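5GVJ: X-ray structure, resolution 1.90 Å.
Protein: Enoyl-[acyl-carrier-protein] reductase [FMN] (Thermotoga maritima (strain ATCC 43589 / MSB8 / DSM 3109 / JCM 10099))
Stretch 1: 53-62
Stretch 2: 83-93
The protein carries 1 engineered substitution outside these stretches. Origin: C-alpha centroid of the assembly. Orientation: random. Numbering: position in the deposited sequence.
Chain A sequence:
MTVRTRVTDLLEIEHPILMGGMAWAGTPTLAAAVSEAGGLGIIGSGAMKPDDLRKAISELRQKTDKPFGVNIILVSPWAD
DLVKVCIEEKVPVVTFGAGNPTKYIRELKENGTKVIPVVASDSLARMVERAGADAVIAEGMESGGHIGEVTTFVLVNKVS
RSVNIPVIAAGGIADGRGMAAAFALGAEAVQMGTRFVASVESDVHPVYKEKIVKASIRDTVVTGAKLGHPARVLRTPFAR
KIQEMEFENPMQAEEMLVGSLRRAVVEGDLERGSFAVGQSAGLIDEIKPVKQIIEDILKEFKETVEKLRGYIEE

Stretch 1 (53-62) LRKAISELRQ
Stretch 2 83-93: VKVCIEEKVPV

Stretch 1 is helical from Leu-53 on and belongs to a longer helix. Its backbone bonds run i to i+4, such as Ile-57 N to Leu-53 O at 2.9 Å. Stretch 2 is helical from Val-83 to Glu-88, then becomes a turn. The two helices run in broadly the same direction, at 34° (signed crossing angle -34°), with axes 10.5 Å apart at closest approach. The register is set by Arg-54 CA and Val-85 CA, 6.8 Å apart. Together the stretches bury 437 Å².

Val-83 (chi1 t) points away from stretch 1. Lys-84 sets off sideways, with chi1 at 138° and then p, t, p, and its end comes nearer. Its NZ lies 3.9 Å from Arg-54 NH2, near the guanidinium plane. These are like charges, so the approach is not a bond.

Val-85 (chi1 t) points toward stretch 1 and is the apolar centre of the helix contact. Its CG1 is 3.8 Å from Leu-53 CD2, 3.8 Å from Arg-54 CG and 4.1 Å from Ile-57 CD1. Its CG2 lies over one face of the Arg-54 guanidinium. Leu-53 is t, p; Ile-57 is m, t; Arg-54 is m, t, t with chi4 at 94°. Cys-86 (chi1 m) adds its SG, 4.1 Å from Leu-53 CD2. Ile-87 (m, t) and Glu-88 (m, m) make no contact with stretch 1.

Glu-89 is the first residue to leave helical phi/psi, at -89/13, although its N still bonds to Val-85 O at 2.9 Å. Its side chain is m, m. OE2 is 4.5 Å from Arg-54 NE, a favourable proximity of charges too long for a salt bridge. A water links the two stretches: it donates to Arg-54 O at 3.0 Å and, weakly, to Glu-89 OE1 at 3.1 Å. Glu-89 CB packs 4.1 Å from Ile-57 CD1.

Lys-90 has positive phi (52/45), and its side chain (m, m, m, t) leads away. Here the backbone carbonyls meet Arg-61, which is m, t, t with chi4 at 148°. Glu-89 O accepts from both Arg-61 NH1 (2.7 Å) and Arg-61 NH2 (2.8 Å). Arg-61 NH2 also makes a weak bond to Lys-90 O at 3.1 Å. Both oxygens lie at the guanidinium edge, where its N-H groups point.

Val-91 (-61/125, chi1 t) is held by its N bonding to Cys-86 O at 2.9 Å. Its CG2 packs 3.5 Å from Ile-57 CD1. Pro-92 (-70/-30) touches only lightly, its CD 4.4 Å from Arg-61 NH2. Val-93 (-141/132, chi1 t) enters a strand beyond the contact.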

# COMPACT_ATOMS: atom_id res chain seq x y z
N LEU A 53 15.46 28.00 11.92
CA LEU A 53 15.61 26.69 12.54
C LEU A 53 16.16 26.80 13.96
O LEU A 53 15.70 26.10 14.86
CB LEU A 53 16.51 25.79 11.70
CG LEU A 53 16.76 24.40 12.31
CD1 LEU A 53 15.44 23.70 12.62
CD2 LEU A 53 17.59 23.55 11.37
N ARG A 54 17.16 27.68 14.17
CA ARG A 54 17.69 27.87 15.52
C ARG A 54 16.58 28.25 16.50
O ARG A 54 16.47 27.66 17.58
CB ARG A 54 18.77 28.96 15.53
CG ARG A 54 20.12 28.51 15.04
CD ARG A 54 21.20 29.57 15.29
NE ARG A 54 22.34 29.31 14.43
CZ ARG A 54 22.52 29.87 13.24
NH1 ARG A 54 21.64 30.75 12.78
NH2 ARG A 54 23.58 29.55 12.51
N LYS A 55 15.77 29.25 16.14
CA LYS A 55 14.66 29.66 17.00
C LYS A 55 13.69 28.51 17.21
O LYS A 55 13.26 28.25 18.35
CB LYS A 55 13.90 30.85 16.40
CG LYS A 55 14.74 31.90 15.70
CD LYS A 55 15.19 33.01 16.59
CE LYS A 55 15.18 34.32 15.82
NZ LYS A 55 16.55 34.67 15.30
N ALA A 56 13.35 27.80 16.13
CA ALA A 56 12.42 26.69 16.23
C ALA A 56 12.91 25.66 17.22
O ALA A 56 12.14 25.19 18.08
CB ALA A 56 12.21 26.06 14.85
N ILE A 57 14.20 25.32 17.16
CA ILE A 57 14.75 24.34 18.08
C ILE A 57 14.65 24.85 19.51
O ILE A 57 14.27 24.11 20.42
CB ILE A 57 16.20 24.00 17.70
CG1 ILE A 57 16.23 23.29 16.34
CG2 ILE A 57 16.83 23.13 18.78
CD1 ILE A 57 17.64 23.14 15.77
N SER A 58 14.96 26.13 19.71
CA SER A 58 14.90 26.72 21.04
C SER A 58 13.48 26.65 21.62
O SER A 58 13.30 26.29 22.79
CB SER A 58 15.39 28.16 21.01
OG SER A 58 15.43 28.68 22.33
N GLU A 59 12.48 26.99 20.81
CA GLU A 59 11.14 26.99 21.40
C GLU A 59 10.62 25.58 21.64
O GLU A 59 9.85 25.37 22.58
CB GLU A 59 10.16 27.79 20.55
CG GLU A 59 10.17 27.56 19.07
CD GLU A 59 9.43 28.68 18.35
OE1 GLU A 59 9.88 29.84 18.43
OE2 GLU A 59 8.38 28.39 17.73
N LEU A 60 11.04 24.59 20.84
CA LEU A 60 10.67 23.22 21.17
C LEU A 60 11.26 22.81 22.51
O LEU A 60 10.56 22.21 23.34
CB LEU A 60 11.12 22.25 20.06
CG LEU A 60 10.78 20.77 20.30
CD1 LEU A 60 10.51 20.05 18.99
CD2 LEU A 60 11.89 20.04 21.05
N ARG A 61 12.54 23.12 22.74
CA ARG A 61 13.19 22.72 23.99
C ARG A 61 12.66 23.48 25.21
O ARG A 61 12.83 23.01 26.34
CB ARG A 61 14.70 22.90 23.87
CG ARG A 61 15.38 21.77 23.10
CD ARG A 61 16.87 22.03 22.92
NE ARG A 61 17.54 20.83 22.43
CZ ARG A 61 18.61 20.85 21.64
NH1 ARG A 61 19.10 22.00 21.21
NH2 ARG A 61 19.15 19.71 21.24
N GLN A 62 12.04 24.64 25.01
CA GLN A 62 11.34 25.28 26.12
C GLN A 62 10.13 24.48 26.57
O GLN A 62 9.71 24.60 27.73
CB GLN A 62 10.93 26.70 25.74
CG GLN A 62 12.12 27.61 25.49
CD GLN A 62 11.73 28.98 24.97
OE1 GLN A 62 10.56 29.32 24.93
NE2 GLN A 62 12.73 29.76 24.57
N VAL A 83 22.08 21.68 8.06
CA VAL A 83 22.78 20.56 8.68
C VAL A 83 23.73 21.05 9.76
O VAL A 83 23.82 20.47 10.85
CB VAL A 83 23.52 19.74 7.60
CG1 VAL A 83 24.47 18.74 8.24
CG2 VAL A 83 22.53 19.04 6.66
N LYS A 84 24.48 22.11 9.47
CA LYS A 84 25.41 22.68 10.45
C LYS A 84 24.66 23.17 11.69
O LYS A 84 25.13 22.97 12.81
CB LYS A 84 26.23 23.79 9.76
CG LYS A 84 26.51 25.11 10.49
CD LYS A 84 27.55 25.01 11.59
CE LYS A 84 27.59 26.31 12.39
NZ LYS A 84 26.19 26.63 12.84
N VAL A 85 23.48 23.77 11.51
CA VAL A 85 22.66 24.14 12.67
C VAL A 85 22.35 22.91 13.51
O VAL A 85 22.42 22.95 14.74
CB VAL A 85 21.37 24.85 12.23
CG1 VAL A 85 20.45 25.07 13.45
CG2 VAL A 85 21.67 26.18 11.55
N CYS A 86 21.98 21.81 12.86
CA CYS A 86 21.59 20.62 13.61
C CYS A 86 22.76 20.07 14.41
O CYS A 86 22.58 19.54 15.51
CB CYS A 86 21.05 19.54 12.66
SG CYS A 86 19.40 19.97 12.06
N ILE A 87 23.97 20.17 13.87
CA ILE A 87 25.16 19.73 14.59
C ILE A 87 25.41 20.63 15.80
O ILE A 87 25.62 20.15 16.93
CB ILE A 87 26.36 19.70 13.63
CG1 ILE A 87 26.20 18.53 12.64
CG2 ILE A 87 27.67 19.64 14.40
CD1 ILE A 87 27.15 18.55 11.46
N GLU A 88 25.36 21.95 15.60
CA GLU A 88 25.72 22.89 16.66
C GLU A 88 24.71 22.87 17.80
O GLU A 88 25.08 23.00 18.97
CB GLU A 88 25.88 24.30 16.10
CG GLU A 88 26.99 24.42 15.06
CD GLU A 88 28.37 23.94 15.54
OE1 GLU A 88 29.13 23.33 14.74
OE2 GLU A 88 28.69 24.16 16.72
N GLU A 89 23.43 22.72 17.49
CA GLU A 89 22.40 22.66 18.53
C GLU A 89 22.14 21.24 19.04
O GLU A 89 21.15 21.02 19.75
CB GLU A 89 21.11 23.30 18.01
CG GLU A 89 21.32 24.68 17.40
CD GLU A 89 21.99 25.68 18.36
OE1 GLU A 89 21.69 25.66 19.56
OE2 GLU A 89 22.82 26.49 17.90
N LYS A 90 23.02 20.28 18.72
CA LYS A 90 22.92 18.90 19.22
C LYS A 90 21.53 18.30 18.97
O LYS A 90 20.94 17.65 19.83
CB LYS A 90 23.28 18.82 20.70
CG LYS A 90 24.58 19.53 21.10
CD LYS A 90 25.75 19.05 20.29
CE LYS A 90 26.41 17.81 20.90
NZ LYS A 90 27.45 17.24 19.98
N VAL A 91 21.01 18.51 17.76
CA VAL A 91 19.73 17.89 17.38
C VAL A 91 19.86 16.37 17.43
O VAL A 91 20.78 15.81 16.79
CB VAL A 91 19.30 18.37 15.99
CG1 VAL A 91 18.18 17.53 15.46
CG2 VAL A 91 18.87 19.85 16.07
N PRO A 92 19.02 15.65 18.17
CA PRO A 92 19.26 14.21 18.35
C PRO A 92 19.03 13.39 17.10
O PRO A 92 19.68 12.36 16.93
CB PRO A 92 18.27 13.81 19.46
CG PRO A 92 17.75 15.07 20.02
CD PRO A 92 17.88 16.13 18.97
N VAL A 93 18.11 13.81 16.22
CA VAL A 93 17.67 13.01 15.08
C VAL A 93 17.49 13.94 13.89
O VAL A 93 16.86 14.99 14.01
CB VAL A 93 16.34 12.27 15.36
CG1 VAL A 93 15.96 11.39 14.16
CG2 VAL A 93 16.44 11.45 16.64
O HOH W 1 18.68 26.48 19.31